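Two structures of avidin-related protein 4/5 from Gallus gallus compared at one contact. The protein binds biotin with high affinity, as a chicken relative of avidin that assembles into a tetramer of beta barrels. Structure 1 is PDB 1Y55 (chain A, 1.00 Å), residues Met94-Ser99 and Lys109-Gly114; structure 2 is PDB 2OF8 (chain B, 1.05 Å), residues Met94-Ser99 and Lys109-Gly114. Structure 2 is superposed on structure 1 by the backbone atoms of these residues (RMSD 0.09 Å); each is numbered along its deposited sequence.

Structure 1 (1Y55); sequences MWLLRS and KATRVG. It carries 1 engineered substitution outside these segments. With BTN (biotin), chain C.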
loop_
_atom_site.group_PDB
_atom_site.type_symbol
_atom_site.label_atom_id
_atom_site.label_comp_id
_atom_site.label_asym_id
_atom_site.label_seq_id
_atom_site.Cartn_x
_atom_site.Cartn_y
_atom_site.Cartn_z
ATOM N N MET A 94 -8.048 4.235 3.496
ATOM C CA MET A 94 -6.825 3.515 3.614
ATOM C C MET A 94 -5.757 4.470 4.075
ATOM O O MET A 94 -5.836 5.684 3.847
ATOM C CB MET A 94 -6.510 2.858 2.282
ATOM C CG MET A 94 -7.568 1.795 1.987
ATOM S SD MET A 94 -7.298 0.810 0.660
ATOM C CE MET A 94 -5.775 -0.199 1.620
ATOM N N TRP A 95 -4.746 3.909 4.725
ATOM C CA TRP A 95 -3.761 4.717 5.413
ATOM C C TRP A 95 -2.359 4.193 5.190
ATOM O O TRP A 95 -2.135 3.006 4.927
ATOM C CB TRP A 95 -4.075 4.841 6.921
ATOM C CG TRP A 95 -4.272 3.561 7.666
ATOM C CD1 TRP A 95 -5.470 3.022 8.048
ATOM C CD2 TRP A 95 -3.259 2.673 8.176
ATOM N NE1 TRP A 95 -5.266 1.861 8.751
ATOM C CE2 TRP A 95 -3.918 1.629 8.847
ATOM C CE3 TRP A 95 -1.859 2.684 8.166
ATOM C CZ2 TRP A 95 -3.221 0.589 9.485
ATOM C CZ3 TRP A 95 -1.167 1.642 8.793
ATOM C CH2 TRP A 95 -1.854 0.610 9.435
ATOM N N LEU A 96 -1.410 5.126 5.340
ATOM C CA LEU A 96 0.026 4.830 5.418
ATOM C C LEU A 96 0.538 5.424 6.730
ATOM O O LEU A 96 0.322 6.605 7.002
ATOM C CB LEU A 96 0.806 5.445 4.263
ATOM C CG LEU A 96 0.451 4.932 2.872
ATOM C CD1 LEU A 96 1.163 5.770 1.822
ATOM C CD2 LEU A 96 0.777 3.459 2.690
ATOM N N LEU A 97 1.218 4.595 7.520
ATOM C CA LEU A 97 1.808 4.965 8.802
ATOM C C LEU A 97 3.325 4.963 8.609
ATOM O O LEU A 97 3.928 3.905 8.382
ATOM C CB LEU A 97 1.374 3.979 9.881
ATOM C CG LEU A 97 2.116 3.972 11.217
ATOM C CD1 LEU A 97 2.190 5.312 11.903
ATOM C CD2 LEU A 97 1.448 2.976 12.146
ATOM N N ARG A 98 3.911 6.155 8.660
ATOM C CA ARG A 98 5.345 6.346 8.483
ATOM C C ARG A 98 6.032 6.432 9.841
ATOM O O ARG A 98 5.725 7.315 10.651
ATOM C CB ARG A 98 5.593 7.641 7.716
ATOM C CG ARG A 98 7.075 7.998 7.600
ATOM C CD ARG A 98 7.844 7.062 6.725
ATOM N NE ARG A 98 9.287 7.173 6.925
ATOM C CZ ARG A 98 10.194 6.888 5.991
ATOM N NH1 ARG A 98 9.847 6.657 4.735
ATOM N NH2 ARG A 98 11.471 6.869 6.319
ATOM N N SER A 99 6.961 5.512 10.075
ATOM C CA SER A 99 7.840 5.575 11.224
ATOM C C SER A 99 9.109 6.354 10.890
ATOM O O SER A 99 9.557 6.429 9.750
ATOM C CB SER A 99 8.250 4.160 11.647
ATOM O OG SER A 99 7.148 3.371 12.049
ATOM N N LYS A 109 11.870 -0.152 5.488
ATOM C CA LYS A 109 11.031 -0.755 6.524
ATOM C C LYS A 109 10.117 0.238 7.237
ATOM O O LYS A 109 9.517 -0.112 8.257
ATOM C CB LYS A 109 11.910 -1.475 7.565
ATOM C CG LYS A 109 12.584 -0.567 8.598
ATOM C CD LYS A 109 13.822 -1.223 9.194
ATOM C CE LYS A 109 13.459 -2.434 10.037
ATOM N NZ LYS A 109 12.553 -2.075 11.154
ATOM N N ALA A 110 10.036 1.470 6.741
ATOM C CA ALA A 110 9.423 2.546 7.505
ATOM C C ALA A 110 7.930 2.780 7.292
ATOM O O ALA A 110 7.378 3.653 7.962
ATOM C CB ALA A 110 10.183 3.846 7.266
ATOM N N THR A 111 7.279 2.068 6.371
ATOM C CA THR A 111 5.896 2.398 6.014
ATOM C C THR A 111 4.964 1.199 6.141
ATOM O O THR A 111 5.115 0.200 5.440
ATOM C CB THR A 111 5.820 2.967 4.592
ATOM O OG1 THR A 111 6.721 4.077 4.478
ATOM C CG2 THR A 111 4.435 3.506 4.308
ATOM N N ARG A 112 3.984 1.323 7.035
ATOM C CA ARG A 112 2.911 0.345 7.194
ATOM C C ARG A 112 1.656 0.847 6.458
ATOM O O ARG A 112 1.475 2.060 6.267
ATOM C CB ARG A 112 2.617 0.094 8.674
ATOM C CG ARG A 112 3.659 -0.830 9.304
ATOM C CD ARG A 112 3.620 -0.938 10.804
ATOM N NE ARG A 112 4.023 0.311 11.434
ATOM C CZ ARG A 112 4.108 0.494 12.750
ATOM N NH1 ARG A 112 3.794 -0.476 13.601
ATOM N NH2 ARG A 112 4.479 1.679 13.217
ATOM N N VAL A 113 0.824 -0.092 6.042
ATOM C CA VAL A 113 -0.382 0.198 5.296
ATOM C C VAL A 113 -1.562 -0.535 5.930
ATOM O O VAL A 113 -1.420 -1.630 6.462
ATOM C CB VAL A 113 -0.212 -0.178 3.788
ATOM C CG1 VAL A 113 0.068 -1.664 3.589
ATOM C CG2 VAL A 113 -1.394 0.270 2.941
ATOM N N GLY A 114 -2.741 0.046 5.812
ATOM C CA GLY A 114 -3.957 -0.601 6.269
ATOM C C GLY A 114 -5.207 0.132 5.832
ATOM O O GLY A 114 -5.158 1.036 4.992
HETATM C C11 BTN C . 2.078 5.316 16.777
HETATM O O11 BTN C . 1.841 3.982 16.958
HETATM O O12 BTN C . 3.238 5.835 17.025
HETATM C C10 BTN C . 1.031 6.222 16.299
HETATM C C9 BTN C . -0.368 5.654 16.310
HETATM C C8 BTN C . -0.700 4.910 15.020
HETATM C C7 BTN C . -2.131 4.361 15.049
HETATM C C2 BTN C . -2.586 3.759 13.690
HETATM S S1 BTN C . -2.854 4.935 12.396
HETATM C C6 BTN C . -3.552 3.607 11.395
HETATM C C5 BTN C . -4.424 2.796 12.351
HETATM N N1 BTN C . -5.772 3.317 12.478
HETATM C C3 BTN C . -5.997 3.745 13.709
HETATM O O3 BTN C . -7.147 4.274 14.092
HETATM N N2 BTN C . -4.951 3.577 14.492
HETATM C C4 BTN C . -3.867 2.921 13.779
HETATM O O HOH W 1 5.469 2.430 10.198
HETATM O O HOH W 2 7.226 6.564 3.346
#
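The W95 indole lies between G114 and biotin. G114 N sits over the centre of one face, and G114 CA makes a CH-pi contact 3.7 Å from the six-membered ring centroid. On the opposite face biotin C6 stands 3.2 Å from W95 CE2. L97 N lies at the ring edge, in plane. The R98 guanidinium carries A110 CB over one face, 3.3 Å from R98 CZ. R98 NH1 donates to water 2, in plane at the edge, which also bonds T111 OG1; R98 NH2 is salt-bridged to D107. The R112 guanidinium has L97 CD2 over one face, 3.5 Å from R112 NH2. The R112 chain bends at chi3 (-68°), which lays it alongside L97. R112 NE donates to water 1, which also bonds L97 O and S99 OG. R112 NH1 forms a salt bridge with D39. W95 with G114 and L97 with R112 are antiparallel hydrogen-bonded pairs joining strands 89-98 and 111-120 of the avidin barrel. W95 lines the biotin pocket.

How the two compare
The main change is the end of R112(A). In R112(B) chi3 goes from -68° to 173° and chi4 from -179° to 75°. NE, CZ, NH1 and NH2 leave their places, and the CZ atoms stand 2.7 Å apart after superposition. The base of the side chain keeps its touches: R112(A) CB lies 4.1 Å from W95(A) CZ3, as R112(B) CB does from W95(B) CZ3. L97(A) and L97(B) keep their place; only the end of the arginine, from NE outward, moves. Water 1 and water 3 share one place, and the guanidinium is bonded to the water there in both. Water 2 and water 4, beside R98(A) and R98(B), also coincide.

The ligand differs with the turn. Biotin in structure 1 touches W95(A); the nitrophenyl amide in structure 2 touches W95(B), and also L97(B), S99(B) and R112(B). Its nitro oxygen O27 lies over the face of the turned guanidinium, not in the plane where the N-H groups point. In structure 2 R112(B) NE donates to K109(B) O of a neighbouring subunit. The engineered A39(B) stands where D39(A) forms a salt bridge with R112(A), so that carboxylate partner is absent. Both the exchange and the larger ligand may contribute to the turn.

Structure 2 (2OF8); sequences MWLLRS and KATRVG. It carries 2 engineered substitutions outside these segments. With BNI (5-(2-oxo-hexahydro-thieno[3,4-D]imidazol-6-yl)-pentanoic acid (4-nitro-phenyl)-amide), chain D.
The W95 indole lies between G114 and BNI. G114 N sits over the centre of one face, and G114 CA makes a CH-pi contact 3.7 Å from the six-membered ring centroid. On the opposite face BNI C6 stands 3.2 Å from W95 CE2. L97 N lies at the ring edge, in plane. The R98 guanidinium carries A110 CB over one face, 3.4 Å from R98 CZ. R98 NH1 donates to water 4, in plane at the edge, which also bonds T111 OG1; R98 NH2 is salt-bridged to D107. The R112 guanidinium has nitro oxygen BNI O27 over one face, 2.7 Å from R112 NH2. The R112 chain is extended (chi3 173°). R112 NH1 donates to water 3, in plane at the edge, which also bonds L97 O and S99 OG. R112 NE donates to K109 O of a neighbouring subunit. W95 with G114 and L97 with R112 are antiparallel hydrogen-bonded pairs. L97 CD2 lies 3.7 Å from BNI C24. W95, L97, S99 and R112 line the ligand pocket.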
loop_
_atom_site.group_PDB
_atom_site.type_symbol
_atom_site.label_atom_id
_atom_site.label_comp_id
_atom_site.label_asym_id
_atom_site.label_seq_id
_atom_site.Cartn_x
_atom_site.Cartn_y
_atom_site.Cartn_z
ATOM N N MET B 94 -8.072 4.181 3.466
ATOM C CA MET B 94 -6.829 3.467 3.622
ATOM C C MET B 94 -5.788 4.433 4.108
ATOM O O MET B 94 -5.901 5.648 3.924
ATOM C CB MET B 94 -6.429 2.819 2.313
ATOM C CG MET B 94 -7.451 1.786 1.891
ATOM S SD MET B 94 -6.860 0.651 0.690
ATOM C CE MET B 94 -5.757 -0.319 1.671
ATOM N N TRP B 95 -4.771 3.879 4.742
ATOM C CA TRP B 95 -3.778 4.699 5.414
ATOM C C TRP B 95 -2.377 4.183 5.207
ATOM O O TRP B 95 -2.152 3.002 4.936
ATOM C CB TRP B 95 -4.095 4.853 6.910
ATOM C CG TRP B 95 -4.285 3.578 7.685
ATOM C CD1 TRP B 95 -5.466 3.036 8.073
ATOM C CD2 TRP B 95 -3.264 2.712 8.200
ATOM N NE1 TRP B 95 -5.253 1.888 8.797
ATOM C CE2 TRP B 95 -3.907 1.672 8.899
ATOM C CE3 TRP B 95 -1.865 2.738 8.191
ATOM C CZ2 TRP B 95 -3.204 0.654 9.543
ATOM C CZ3 TRP B 95 -1.171 1.726 8.826
ATOM C CH2 TRP B 95 -1.842 0.694 9.486
ATOM N N LEU B 96 -1.436 5.117 5.343
ATOM C CA LEU B 96 -0.007 4.823 5.430
ATOM C C LEU B 96 0.522 5.420 6.729
ATOM O O LEU B 96 0.283 6.596 7.023
ATOM C CB LEU B 96 0.778 5.446 4.273
ATOM C CG LEU B 96 0.439 4.938 2.876
ATOM C CD1 LEU B 96 1.138 5.794 1.834
ATOM C CD2 LEU B 96 0.806 3.480 2.690
ATOM N N LEU B 97 1.226 4.607 7.509
ATOM C CA LEU B 97 1.841 5.012 8.761
ATOM C C LEU B 97 3.354 4.997 8.555
ATOM O O LEU B 97 3.952 3.934 8.323
ATOM C CB LEU B 97 1.416 4.077 9.896
ATOM C CG LEU B 97 2.133 4.160 11.251
ATOM C CD1 LEU B 97 2.210 5.512 11.913
ATOM C CD2 LEU B 97 1.473 3.192 12.221
ATOM N N ARG B 98 3.954 6.186 8.615
ATOM C CA ARG B 98 5.382 6.369 8.464
ATOM C C ARG B 98 6.050 6.440 9.824
ATOM O O ARG B 98 5.790 7.348 10.608
ATOM C CB ARG B 98 5.670 7.664 7.711
ATOM C CG ARG B 98 7.148 7.986 7.620
ATOM C CD ARG B 98 7.898 7.055 6.729
ATOM N NE ARG B 98 9.339 7.099 6.942
ATOM C CZ ARG B 98 10.235 6.815 6.001
ATOM N NH1 ARG B 98 9.868 6.582 4.751
ATOM N NH2 ARG B 98 11.514 6.772 6.322
ATOM N N SER B 99 6.929 5.479 10.087
ATOM C CA SER B 99 7.784 5.514 11.259
ATOM C C SER B 99 9.057 6.292 10.974
ATOM O O SER B 99 9.483 6.432 9.830
ATOM C CB SER B 99 8.151 4.100 11.694
ATOM O OG SER B 99 7.004 3.392 12.121
ATOM N N LYS B 109 11.819 -0.198 5.562
ATOM C CA LYS B 109 10.922 -0.833 6.526
ATOM C C LYS B 109 10.022 0.160 7.261
ATOM O O LYS B 109 9.326 -0.226 8.186
ATOM C CB LYS B 109 11.712 -1.671 7.546
ATOM C CG LYS B 109 12.579 -0.879 8.511
ATOM C CD LYS B 109 13.302 -1.792 9.487
ATOM C CE LYS B 109 14.121 -1.006 10.485
ATOM N NZ LYS B 109 14.836 -1.912 11.422
ATOM N N ALA B 110 10.024 1.422 6.839
ATOM C CA ALA B 110 9.405 2.491 7.615
ATOM C C ALA B 110 7.945 2.802 7.300
ATOM O O ALA B 110 7.400 3.716 7.906
ATOM C CB ALA B 110 10.218 3.764 7.460
ATOM N N THR B 111 7.314 2.102 6.359
ATOM C CA THR B 111 5.948 2.443 5.974
ATOM C C THR B 111 5.013 1.256 6.096
ATOM O O THR B 111 5.170 0.248 5.414
ATOM C CB THR B 111 5.882 2.996 4.551
ATOM O OG1 THR B 111 6.796 4.096 4.415
ATOM C CG2 THR B 111 4.493 3.581 4.272
ATOM N N ARG B 112 4.014 1.396 6.960
ATOM C CA ARG B 112 2.942 0.422 7.127
ATOM C C ARG B 112 1.700 0.900 6.373
ATOM O O ARG B 112 1.513 2.105 6.168
ATOM C CB ARG B 112 2.618 0.238 8.607
ATOM C CG ARG B 112 3.635 -0.594 9.347
ATOM C CD ARG B 112 3.479 -0.542 10.848
ATOM N NE ARG B 112 4.382 -1.492 11.503
ATOM C CZ ARG B 112 5.705 -1.334 11.647
ATOM N NH1 ARG B 112 6.331 -0.230 11.247
ATOM N NH2 ARG B 112 6.416 -2.298 12.229
ATOM N N VAL B 113 0.863 -0.056 5.973
ATOM C CA VAL B 113 -0.368 0.224 5.261
ATOM C C VAL B 113 -1.517 -0.518 5.935
ATOM O O VAL B 113 -1.337 -1.589 6.515
ATOM C CB VAL B 113 -0.228 -0.159 3.757
ATOM C CG1 VAL B 113 0.006 -1.652 3.561
ATOM C CG2 VAL B 113 -1.424 0.315 2.942
ATOM N N GLY B 114 -2.705 0.049 5.824
ATOM C CA GLY B 114 -3.896 -0.597 6.335
ATOM C C GLY B 114 -5.150 0.121 5.897
ATOM O O GLY B 114 -5.115 1.023 5.066
HETATM C C1 BNI D . 2.042 4.685 16.295
HETATM C C10 BNI D . 1.203 5.969 16.350
HETATM C C9 BNI D . -0.296 5.690 16.328
HETATM C C8 BNI D . -0.725 5.033 15.025
HETATM C C7 BNI D . -2.148 4.519 15.101
HETATM C C2 BNI D . -2.574 3.831 13.752
HETATM C C6 BNI D . -3.574 3.684 11.426
HETATM C C4 BNI D . -3.890 3.003 13.834
HETATM C C5 BNI D . -4.437 2.873 12.400
HETATM C C3 BNI D . -6.041 3.820 13.758
HETATM O O2 BNI D . 1.724 3.684 16.930
HETATM O O3 BNI D . -7.137 4.322 14.120
HETATM N N1 BNI D . -5.777 3.391 12.525
HETATM N N2 BNI D . -4.981 3.650 14.540
HETATM S S1 BNI D . -2.917 5.050 12.432
HETATM N N17 BNI D . 3.104 4.634 15.489
HETATM C C18 BNI D . 4.043 3.659 15.271
HETATM C C20 BNI D . 5.434 3.979 15.234
HETATM C C21 BNI D . 6.400 2.939 14.997
HETATM C C22 BNI D . 5.960 1.561 14.809
HETATM C C23 BNI D . 4.565 1.240 14.850
HETATM C C24 BNI D . 3.607 2.269 15.083
HETATM N N25 BNI D . 6.997 0.485 14.571
HETATM O O26 BNI D . 8.164 0.746 14.526
HETATM O O27 BNI D . 6.683 -0.658 14.413
HETATM O O HOH W 3 5.478 2.270 10.181
HETATM O O HOH W 4 7.190 6.648 3.456
#